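Local coordinates for peroxin 22 (Pichia angusta, PDB 5NKZ), which binds the ubiquitin-conjugating enzyme Pex4p through its soluble domain and is probably involved in peroxisome biogenesis, at residues C[30-41]-C[52-63]; C[85-93]-C[104-112]. One frame throughout, in Å; residues are numbered along the deposited sequence.

Contact 1. Residues C[30-41]-C[52-63]; sequences QSVSLVLTQKDL and YPNLTVILHPSV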
loop_
_atom_site.group_PDB
_atom_site.type_symbol
_atom_site.label_atom_id
_atom_site.label_comp_id
_atom_site.label_asym_id
_atom_site.label_seq_id
_atom_site.Cartn_x
_atom_site.Cartn_y
_atom_site.Cartn_z
ATOM N N GLN C 30 0.667 6.823 19.063
ATOM C CA GLN C 30 1.864 7.594 19.424
ATOM C C GLN C 30 2.940 7.288 18.362
ATOM O O GLN C 30 3.916 6.588 18.665
ATOM C CB GLN C 30 2.306 7.154 20.869
ATOM C CG GLN C 30 3.541 7.817 21.519
ATOM C CD GLN C 30 4.408 6.838 22.348
ATOM O OE1 GLN C 30 5.510 7.168 22.822
ATOM N NE2 GLN C 30 3.907 5.631 22.524
ATOM N N SER C 31 2.786 7.775 17.122
ATOM C CA SER C 31 3.503 7.167 15.926
ATOM C C SER C 31 5.001 7.421 15.838
ATOM O O SER C 31 5.382 8.551 15.731
ATOM C CB SER C 31 2.877 7.690 14.622
ATOM O OG SER C 31 1.615 7.091 14.397
ATOM N N VAL C 32 5.839 6.394 15.866
ATOM C CA VAL C 32 7.280 6.599 15.882
ATOM C C VAL C 32 7.954 5.695 14.852
ATOM O O VAL C 32 7.655 4.483 14.765
ATOM C CB VAL C 32 7.889 6.330 17.305
ATOM C CG1 VAL C 32 9.414 6.579 17.355
ATOM C CG2 VAL C 32 7.113 7.080 18.377
ATOM N N SER C 33 8.848 6.299 14.067
ATOM C CA SER C 33 9.722 5.546 13.174
ATOM C C SER C 33 11.091 5.450 13.825
ATOM O O SER C 33 11.694 6.467 14.161
ATOM C CB SER C 33 9.825 6.200 11.766
ATOM O OG SER C 33 8.639 6.019 10.987
ATOM N N LEU C 34 11.606 4.243 13.985
ATOM C CA LEU C 34 12.876 4.075 14.656
ATOM C C LEU C 34 13.890 3.488 13.726
ATOM O O LEU C 34 13.725 2.344 13.309
ATOM C CB LEU C 34 12.671 3.143 15.872
ATOM C CG LEU C 34 13.889 2.783 16.735
ATOM C CD1 LEU C 34 14.612 4.049 17.185
ATOM C CD2 LEU C 34 13.432 1.925 17.907
ATOM N N VAL C 35 14.937 4.223 13.392
ATOM C CA VAL C 35 15.938 3.637 12.503
ATOM C C VAL C 35 17.143 3.250 13.304
ATOM O O VAL C 35 17.761 4.091 13.993
ATOM C CB VAL C 35 16.282 4.460 11.187
ATOM C CG1 VAL C 35 15.145 5.410 10.816
ATOM C CG2 VAL C 35 17.612 5.223 11.241
ATOM N N LEU C 36 17.458 1.960 13.176
ATOM C CA LEU C 36 18.537 1.305 13.907
ATOM C C LEU C 36 19.674 0.913 12.967
ATOM O O LEU C 36 19.506 0.052 12.119
ATOM C CB LEU C 36 18.013 0.053 14.637
ATOM C CG LEU C 36 16.827 0.258 15.599
ATOM C CD1 LEU C 36 16.272 -1.069 16.111
ATOM C CD2 LEU C 36 17.222 1.193 16.728
ATOM N N THR C 37 20.811 1.581 13.110
ATOM C CA THR C 37 22.103 1.030 12.705
ATOM C C THR C 37 22.588 0.019 13.752
ATOM O O THR C 37 22.101 -0.002 14.859
ATOM C CB THR C 37 23.164 2.150 12.606
ATOM O OG1 THR C 37 23.266 2.840 13.867
ATOM C CG2 THR C 37 22.791 3.142 11.540
ATOM N N GLN C 38 23.563 -0.808 13.367
ATOM C CA GLN C 38 24.426 -1.560 14.287
ATOM C C GLN C 38 24.635 -0.899 15.660
ATOM O O GLN C 38 24.355 -1.506 16.682
ATOM C CB GLN C 38 25.786 -1.771 13.608
ATOM C CG GLN C 38 25.807 -2.983 12.717
ATOM C CD GLN C 38 26.484 -4.193 13.342
ATOM O OE1 GLN C 38 26.466 -4.383 14.571
ATOM N NE2 GLN C 38 27.082 -5.032 12.492
ATOM N N LYS C 39 25.041 0.363 15.673
ATOM C CA LYS C 39 25.386 1.067 16.893
ATOM C C LYS C 39 24.125 1.410 17.631
ATOM O O LYS C 39 23.983 1.083 18.786
ATOM C CB LYS C 39 26.183 2.338 16.600
ATOM C CG LYS C 39 27.585 2.058 16.039
ATOM C CD LYS C 39 27.602 1.795 14.522
ATOM C CE LYS C 39 28.837 2.324 13.785
ATOM N NZ LYS C 39 28.401 2.973 12.509
ATOM N N ASP C 40 23.168 2.021 16.960
ATOM C CA ASP C 40 21.898 2.383 17.619
ATOM C C ASP C 40 21.214 1.221 18.349
ATOM O O ASP C 40 20.506 1.417 19.316
ATOM C CB ASP C 40 20.953 2.974 16.586
ATOM C CG ASP C 40 21.420 4.333 16.082
ATOM O OD1 ASP C 40 21.755 5.204 16.927
ATOM O OD2 ASP C 40 21.451 4.528 14.839
ATOM N N LEU C 41 21.473 0.017 17.863
ATOM C CA LEU C 41 20.889 -1.252 18.334
ATOM C C LEU C 41 20.907 -1.538 19.845
ATOM O O LEU C 41 20.068 -2.293 20.331
ATOM C CB LEU C 41 21.608 -2.397 17.596
ATOM C CG LEU C 41 20.893 -3.689 17.253
ATOM C CD1 LEU C 41 21.329 -4.181 15.879
ATOM C CD2 LEU C 41 21.203 -4.737 18.300
ATOM N N TYR C 52 4.149 -0.735 22.021
ATOM C CA TYR C 52 3.642 0.291 21.069
ATOM C C TYR C 52 3.276 -0.252 19.637
ATOM O O TYR C 52 4.192 -0.636 18.860
ATOM C CB TYR C 52 4.665 1.421 20.935
ATOM C CG TYR C 52 5.281 1.965 22.241
ATOM C CD1 TYR C 52 4.592 1.955 23.453
ATOM C CD2 TYR C 52 6.554 2.567 22.219
ATOM C CE1 TYR C 52 5.176 2.486 24.619
ATOM C CE2 TYR C 52 7.151 3.095 23.347
ATOM C CZ TYR C 52 6.473 3.059 24.567
ATOM O OH TYR C 52 7.085 3.604 25.695
ATOM N N PRO C 53 1.948 -0.314 19.295
ATOM C CA PRO C 53 1.563 -0.806 17.967
ATOM C C PRO C 53 2.039 0.079 16.814
ATOM O O PRO C 53 2.458 -0.432 15.756
ATOM C CB PRO C 53 0.021 -0.803 18.018
ATOM C CG PRO C 53 -0.331 -0.863 19.455
ATOM C CD PRO C 53 0.742 -0.026 20.099
ATOM N N ASN C 54 2.023 1.392 17.041
ATOM C CA ASN C 54 2.513 2.378 16.073
ATOM C C ASN C 54 4.014 2.679 16.132
ATOM O O ASN C 54 4.451 3.803 15.795
ATOM C CB ASN C 54 1.727 3.688 16.184
ATOM C CG ASN C 54 0.248 3.485 15.992
ATOM O OD1 ASN C 54 -0.347 2.535 16.514
ATOM N ND2 ASN C 54 -0.363 4.386 15.225
ATOM N N LEU C 55 4.813 1.705 16.552
ATOM C CA LEU C 55 6.239 1.861 16.464
ATOM C C LEU C 55 6.570 1.063 15.244
ATOM O O LEU C 55 5.886 0.056 14.948
ATOM C CB LEU C 55 6.920 1.321 17.697
ATOM C CG LEU C 55 8.436 1.060 17.646
ATOM C CD1 LEU C 55 9.291 2.291 17.398
ATOM C CD2 LEU C 55 8.806 0.421 18.995
ATOM N N THR C 56 7.556 1.539 14.496
ATOM C CA THR C 56 7.919 0.918 13.254
ATOM C C THR C 56 9.423 1.078 13.161
ATOM O O THR C 56 9.949 2.182 13.280
ATOM C CB THR C 56 7.160 1.585 12.067
ATOM O OG1 THR C 56 5.726 1.502 12.255
ATOM C CG2 THR C 56 7.527 0.896 10.753
ATOM N N VAL C 57 10.113 -0.030 12.984
ATOM C CA VAL C 57 11.563 -0.071 12.995
ATOM C C VAL C 57 12.139 -0.261 11.578
ATOM O O VAL C 57 11.737 -1.166 10.825
ATOM C CB VAL C 57 12.052 -1.234 13.893
ATOM C CG1 VAL C 57 13.517 -1.572 13.649
ATOM C CG2 VAL C 57 11.832 -0.907 15.372
ATOM N N ILE C 58 13.156 0.531 11.272
ATOM C CA ILE C 58 13.816 0.507 9.992
ATOM C C ILE C 58 15.290 0.116 10.182
ATOM O O ILE C 58 16.084 0.878 10.744
ATOM C CB ILE C 58 13.637 1.903 9.314
ATOM C CG1 ILE C 58 12.137 2.261 9.295
ATOM C CG2 ILE C 58 14.224 1.941 7.892
ATOM C CD1 ILE C 58 11.869 3.734 9.155
ATOM N N LEU C 59 15.672 -1.059 9.701
ATOM C CA LEU C 59 17.072 -1.502 9.850
ATOM C C LEU C 59 17.962 -0.992 8.721
ATOM O O LEU C 59 17.623 -1.096 7.534
ATOM C CB LEU C 59 17.171 -3.030 9.938
ATOM C CG LEU C 59 16.188 -3.637 10.948
ATOM C CD1 LEU C 59 16.027 -5.118 10.651
ATOM C CD2 LEU C 59 16.612 -3.381 12.389
ATOM N N HIS C 60 19.099 -0.436 9.116
ATOM C CA HIS C 60 20.223 -0.176 8.222
ATOM C C HIS C 60 20.532 -1.459 7.442
ATOM O O HIS C 60 20.200 -2.558 7.905
ATOM C CB HIS C 60 21.431 0.213 9.082
ATOM C CG HIS C 60 22.455 1.051 8.390
ATOM N ND1 HIS C 60 23.745 0.617 8.181
ATOM C CD2 HIS C 60 22.404 2.322 7.922
ATOM C CE1 HIS C 60 24.436 1.567 7.578
ATOM N NE2 HIS C 60 23.644 2.612 7.403
ATOM N N PRO C 61 21.146 -1.328 6.251
ATOM C CA PRO C 61 21.653 -2.511 5.546
ATOM C C PRO C 61 22.577 -3.360 6.421
ATOM O O PRO C 61 22.549 -4.579 6.316
ATOM C CB PRO C 61 22.445 -1.921 4.370
ATOM C CG PRO C 61 21.878 -0.574 4.154
ATOM C CD PRO C 61 21.339 -0.099 5.456
ATOM N N SER C 62 23.372 -2.710 7.272
ATOM C CA SER C 62 24.309 -3.400 8.191
ATOM C C SER C 62 23.628 -4.417 9.095
ATOM O O SER C 62 24.245 -5.406 9.453
ATOM C CB SER C 62 25.042 -2.407 9.099
ATOM O OG SER C 62 24.197 -2.023 10.177
ATOM N N VAL C 63 22.376 -4.150 9.468
ATOM C CA VAL C 63 21.599 -5.032 10.340
ATOM C C VAL C 63 20.674 -5.948 9.542
ATOM O O VAL C 63 19.724 -5.467 8.920
ATOM C CB VAL C 63 20.732 -4.206 11.318
ATOM C CG1 VAL C 63 19.959 -5.113 12.267
ATOM C CG2 VAL C 63 21.606 -3.198 12.064
#
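Leu36 turns CG away from its own carbonyl carbon (chi1 -56°), which carries CD1 across to Val57 CG1 at 3.7 Å, while Leu34, with CG opposite its backbone N (chi1 179°), brings CD2 beside Val57 CG2 at 4.1 Å. The backbone position of Leu34 sets its CB against Leu55 CD1. Val32, Leu34 and Leu36 thus share one sheet face with Leu55, Val57 and Leu59; Phe68 of helix 65-71 covers the Leu36 and Leu59 end. On the other face Ile58 reaches with CD1 to Val35 CG1 (4.0 Å) and to Ser33 CB, and Leu94 of helix 87-97 packs over Ser33, Val35 and Ile58. Six backbone hydrogen bonds join the strands in parallel register, from Val32 N to Asn54 O (2.9 Å) through to His60 N to Leu36 O (3.1 Å). Leu34 uses both its N and its O toward this one strand, giving to Thr56 O and taking from Ile58 N. Past the last bond, Thr37 lays CG2 over one face of the His60 imidazole, a CH-pi contact 4.0 Å from the ring centroid, and Pro61 CD covers the opposite face. Thr37 OG1 accepts from Asp40 N (3.2 Å), an ST motif, and donates to Asp40 OD2 from above the carboxylate plane. Just before the strands begin, a weak bond of 3.5 Å runs from Asn54 ND2 to Ser31 OG. With helix 46-51 between them, strands 32-36 and 55-59 form a parallel beta-alpha-beta unit in the middle of the five-stranded parallel sheet of this alpha/beta domain, with 32-36 the central strand.

Contact 2. Residues C[85-93]-C[104-112]; sequences RTEESIFHV and ITLGNLEMS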
loop_
_atom_site.group_PDB
_atom_site.type_symbol
_atom_site.label_atom_id
_atom_site.label_comp_id
_atom_site.label_asym_id
_atom_site.label_seq_id
_atom_site.Cartn_x
_atom_site.Cartn_y
_atom_site.Cartn_z
ATOM N N ARG C 85 18.053 -1.823 2.188
ATOM C CA ARG C 85 19.292 -2.276 1.538
ATOM C C ARG C 85 20.283 -1.181 1.134
ATOM O O ARG C 85 21.464 -1.508 0.932
ATOM C CB ARG C 85 18.982 -3.186 0.340
ATOM C CG ARG C 85 18.682 -4.620 0.796
ATOM C CD ARG C 85 18.787 -5.747 -0.253
ATOM N NE ARG C 85 19.481 -6.891 0.353
ATOM C CZ ARG C 85 19.023 -7.622 1.378
ATOM N NH1 ARG C 85 17.823 -7.395 1.913
ATOM N NH2 ARG C 85 19.772 -8.607 1.879
ATOM N N THR C 86 19.834 0.078 1.034
ATOM C CA THR C 86 20.735 1.235 0.843
ATOM C C THR C 86 20.413 2.313 1.892
ATOM O O THR C 86 19.254 2.477 2.281
ATOM C CB THR C 86 20.616 1.876 -0.583
ATOM O OG1 THR C 86 19.476 2.754 -0.652
ATOM C CG2 THR C 86 20.511 0.807 -1.688
ATOM N N GLU C 87 21.415 3.075 2.325
ATOM C CA GLU C 87 21.131 4.189 3.225
ATOM C C GLU C 87 20.075 5.176 2.689
ATOM O O GLU C 87 19.195 5.615 3.435
ATOM C CB GLU C 87 22.414 4.935 3.561
ATOM C CG GLU C 87 23.219 4.191 4.605
ATOM C CD GLU C 87 24.424 4.959 5.081
ATOM O OE1 GLU C 87 24.996 4.562 6.126
ATOM O OE2 GLU C 87 24.820 5.943 4.415
ATOM N N GLU C 88 20.150 5.494 1.399
ATOM C CA GLU C 88 19.190 6.400 0.784
ATOM C C GLU C 88 17.772 5.912 1.053
ATOM O O GLU C 88 16.914 6.671 1.522
ATOM C CB GLU C 88 19.427 6.500 -0.716
ATOM C CG GLU C 88 18.780 7.739 -1.315
ATOM C CD GLU C 88 18.824 7.765 -2.823
ATOM O OE1 GLU C 88 17.973 8.470 -3.417
ATOM O OE2 GLU C 88 19.719 7.102 -3.404
ATOM N N SER C 89 17.541 4.621 0.812
ATOM C CA SER C 89 16.213 4.046 1.020
ATOM C C SER C 89 15.598 4.407 2.353
ATOM O O SER C 89 14.368 4.495 2.445
ATOM C CB SER C 89 16.240 2.537 0.893
ATOM O OG SER C 89 17.008 2.185 -0.223
ATOM N N ILE C 90 16.443 4.600 3.387
ATOM C CA ILE C 90 15.962 4.936 4.739
ATOM C C ILE C 90 14.998 6.099 4.633
ATOM O O ILE C 90 13.836 5.988 5.027
ATOM C CB ILE C 90 17.116 5.256 5.713
ATOM C CG1 ILE C 90 17.922 3.990 6.026
ATOM C CG2 ILE C 90 16.608 5.863 7.025
ATOM C CD1 ILE C 90 19.338 4.309 6.500
ATOM N N PHE C 91 15.478 7.177 4.011
ATOM C CA PHE C 91 14.743 8.449 3.952
ATOM C C PHE C 91 13.449 8.288 3.172
ATOM O O PHE C 91 12.433 8.848 3.552
ATOM C CB PHE C 91 15.605 9.555 3.351
ATOM C CG PHE C 91 16.970 9.649 3.971
ATOM C CD1 PHE C 91 17.128 10.194 5.244
ATOM C CD2 PHE C 91 18.100 9.164 3.300
ATOM C CE1 PHE C 91 18.374 10.278 5.826
ATOM C CE2 PHE C 91 19.363 9.247 3.893
ATOM C CZ PHE C 91 19.495 9.809 5.159
ATOM N N HIS C 92 13.463 7.480 2.120
ATOM C CA HIS C 92 12.221 7.218 1.395
ATOM C C HIS C 92 11.246 6.449 2.256
ATOM O O HIS C 92 10.042 6.735 2.243
ATOM C CB HIS C 92 12.482 6.492 0.062
ATOM C CG HIS C 92 13.417 7.249 -0.824
ATOM N ND1 HIS C 92 14.583 6.698 -1.323
ATOM C CD2 HIS C 92 13.398 8.544 -1.223
ATOM C CE1 HIS C 92 15.228 7.614 -2.016
ATOM N NE2 HIS C 92 14.528 8.738 -1.977
ATOM N N VAL C 93 11.763 5.490 3.017
ATOM C CA VAL C 93 10.918 4.721 3.912
ATOM C C VAL C 93 10.323 5.613 5.018
ATOM O O VAL C 93 9.137 5.505 5.339
ATOM C CB VAL C 93 11.667 3.510 4.503
ATOM C CG1 VAL C 93 10.786 2.783 5.526
ATOM C CG2 VAL C 93 12.093 2.549 3.401
ATOM N N ILE C 104 16.454 8.816 14.591
ATOM C CA ILE C 104 17.505 8.407 13.676
ATOM C C ILE C 104 18.780 9.170 14.024
ATOM O O ILE C 104 18.743 10.405 14.115
ATOM C CB ILE C 104 17.055 8.673 12.191
ATOM C CG1 ILE C 104 18.258 8.650 11.226
ATOM C CG2 ILE C 104 16.255 9.984 12.049
ATOM C CD1 ILE C 104 17.921 8.443 9.755
ATOM N N THR C 105 19.886 8.475 14.266
ATOM C CA THR C 105 21.155 9.192 14.421
ATOM C C THR C 105 21.741 9.251 13.031
ATOM O O THR C 105 22.181 8.223 12.497
ATOM C CB THR C 105 22.165 8.511 15.361
ATOM O OG1 THR C 105 22.237 7.136 15.021
ATOM C CG2 THR C 105 21.757 8.630 16.803
ATOM N N LEU C 106 21.730 10.445 12.444
ATOM C CA LEU C 106 22.308 10.653 11.119
ATOM C C LEU C 106 23.816 10.481 11.174
ATOM O O LEU C 106 24.399 9.952 10.232
ATOM C CB LEU C 106 21.949 12.033 10.560
ATOM C CG LEU C 106 20.453 12.325 10.343
ATOM C CD1 LEU C 106 20.136 13.819 10.279
ATOM C CD2 LEU C 106 19.964 11.636 9.098
ATOM N N GLY C 107 24.438 10.899 12.284
ATOM C CA GLY C 107 25.870 10.688 12.535
ATOM C C GLY C 107 26.378 9.257 12.441
ATOM O O GLY C 107 27.581 9.036 12.287
ATOM N N ASN C 108 25.476 8.278 12.554
ATOM C CA ASN C 108 25.839 6.857 12.413
ATOM C C ASN C 108 25.702 6.297 11.008
ATOM O O ASN C 108 25.880 5.100 10.822
ATOM C CB ASN C 108 24.997 6.004 13.358
ATOM C CG ASN C 108 25.358 6.206 14.806
ATOM O OD1 ASN C 108 24.556 5.898 15.699
ATOM N ND2 ASN C 108 26.561 6.716 15.064
ATOM N N LEU C 109 25.377 7.144 10.035
ATOM C CA LEU C 109 25.385 6.730 8.634
ATOM C C LEU C 109 26.795 6.890 8.045
ATOM O O LEU C 109 27.598 7.628 8.590
ATOM C CB LEU C 109 24.321 7.522 7.846
ATOM C CG LEU C 109 22.821 7.125 7.929
ATOM C CD1 LEU C 109 22.434 6.442 9.238
ATOM C CD2 LEU C 109 21.892 8.304 7.694
ATOM N N GLU C 110 27.071 6.159 6.966
ATOM C CA GLU C 110 28.304 6.284 6.184
ATOM C C GLU C 110 28.205 7.455 5.202
ATOM O O GLU C 110 29.165 8.176 5.029
ATOM C CB GLU C 110 28.699 4.985 5.463
ATOM C CG GLU C 110 28.212 3.711 6.166
ATOM C CD GLU C 110 29.117 2.493 6.073
ATOM O OE1 GLU C 110 30.098 2.471 5.286
ATOM O OE2 GLU C 110 28.816 1.541 6.829
ATOM N N MET C 111 27.041 7.660 4.590
ATOM C CA MET C 111 26.708 8.903 3.891
ATOM C C MET C 111 26.782 10.140 4.811
ATOM O O MET C 111 26.460 10.081 5.980
ATOM C CB MET C 111 25.285 8.753 3.351
ATOM C CG MET C 111 24.684 9.890 2.556
ATOM S SD MET C 111 22.887 9.715 2.427
ATOM C CE MET C 111 22.674 8.237 1.420
ATOM N N SER C 112 27.192 11.281 4.270
ATOM C CA SER C 112 27.123 12.527 5.037
ATOM C C SER C 112 27.035 13.736 4.143
ATOM O O SER C 112 27.217 13.642 2.924
ATOM C CB SER C 112 28.283 12.659 6.054
ATOM O OG SER C 112 29.588 12.245 5.596
#
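Glu87 of segment 85-93 receives two successive backbone N-H groups of the loop 104-112 in a bidentate carboxylate grip, tying the two segments together in this alpha/beta fold. Glu110 N gives to Glu87 OE1 at 2.7 Å and Met111 N to Glu87 OE2 at 2.8 Å; both bonds are nearly straight, at 169° and 164°, and both oxygens use their syn lone pairs. The paired bonds fix the rotation of the carboxylate. The side chain runs extended beyond CG (chi2 -174°), which takes the acid across to the loop. OE1 probably also accepts from His60 NE2, giving it a second donor, and the N-H groups and histidine would probably favour the charged form of the acid. Thr86 OG1 donates to Ser89 OG at 2.6 Å, and Ser89 OG also bonds to an acidic side chain of the other protein chain. Beside this polar grip the contact is apolar. The Phe91 ring meets Leu106 CD2 at its edge, near the ring plane, and Ile90 CG2 packs on Ile104 CD1. Met111 bends at chi3, bringing CE to 3.7 Å from Glu88 N, while its sulfur makes an oblique Met-aromatic contact, SD lying 3.8 Å from Phe91 CE2.

Overall arrangement
Contact 1 closes along the chain before contact 2 opens, and their centres lie about 12 Å apart. Contact 1 sits about 2 Å from the centre of the chain, contact 2 about 10 Å. Two probable hydrogen bonds join them, spanning 2.7 Å from His60 NE2 to Glu87 OE1 and 2.8 Å from Asp40 OD1 to Thr105 OG1. The segments that follow strands 32-36 and 55-59 are thereby tied to Thr105 and to Glu87 respectively. Each contact also approaches the second protein chain, contact 1 around Thr56, which makes weak bonds there, and contact 2 through the backbone N of Arg85, which bonds to an acidic side chain.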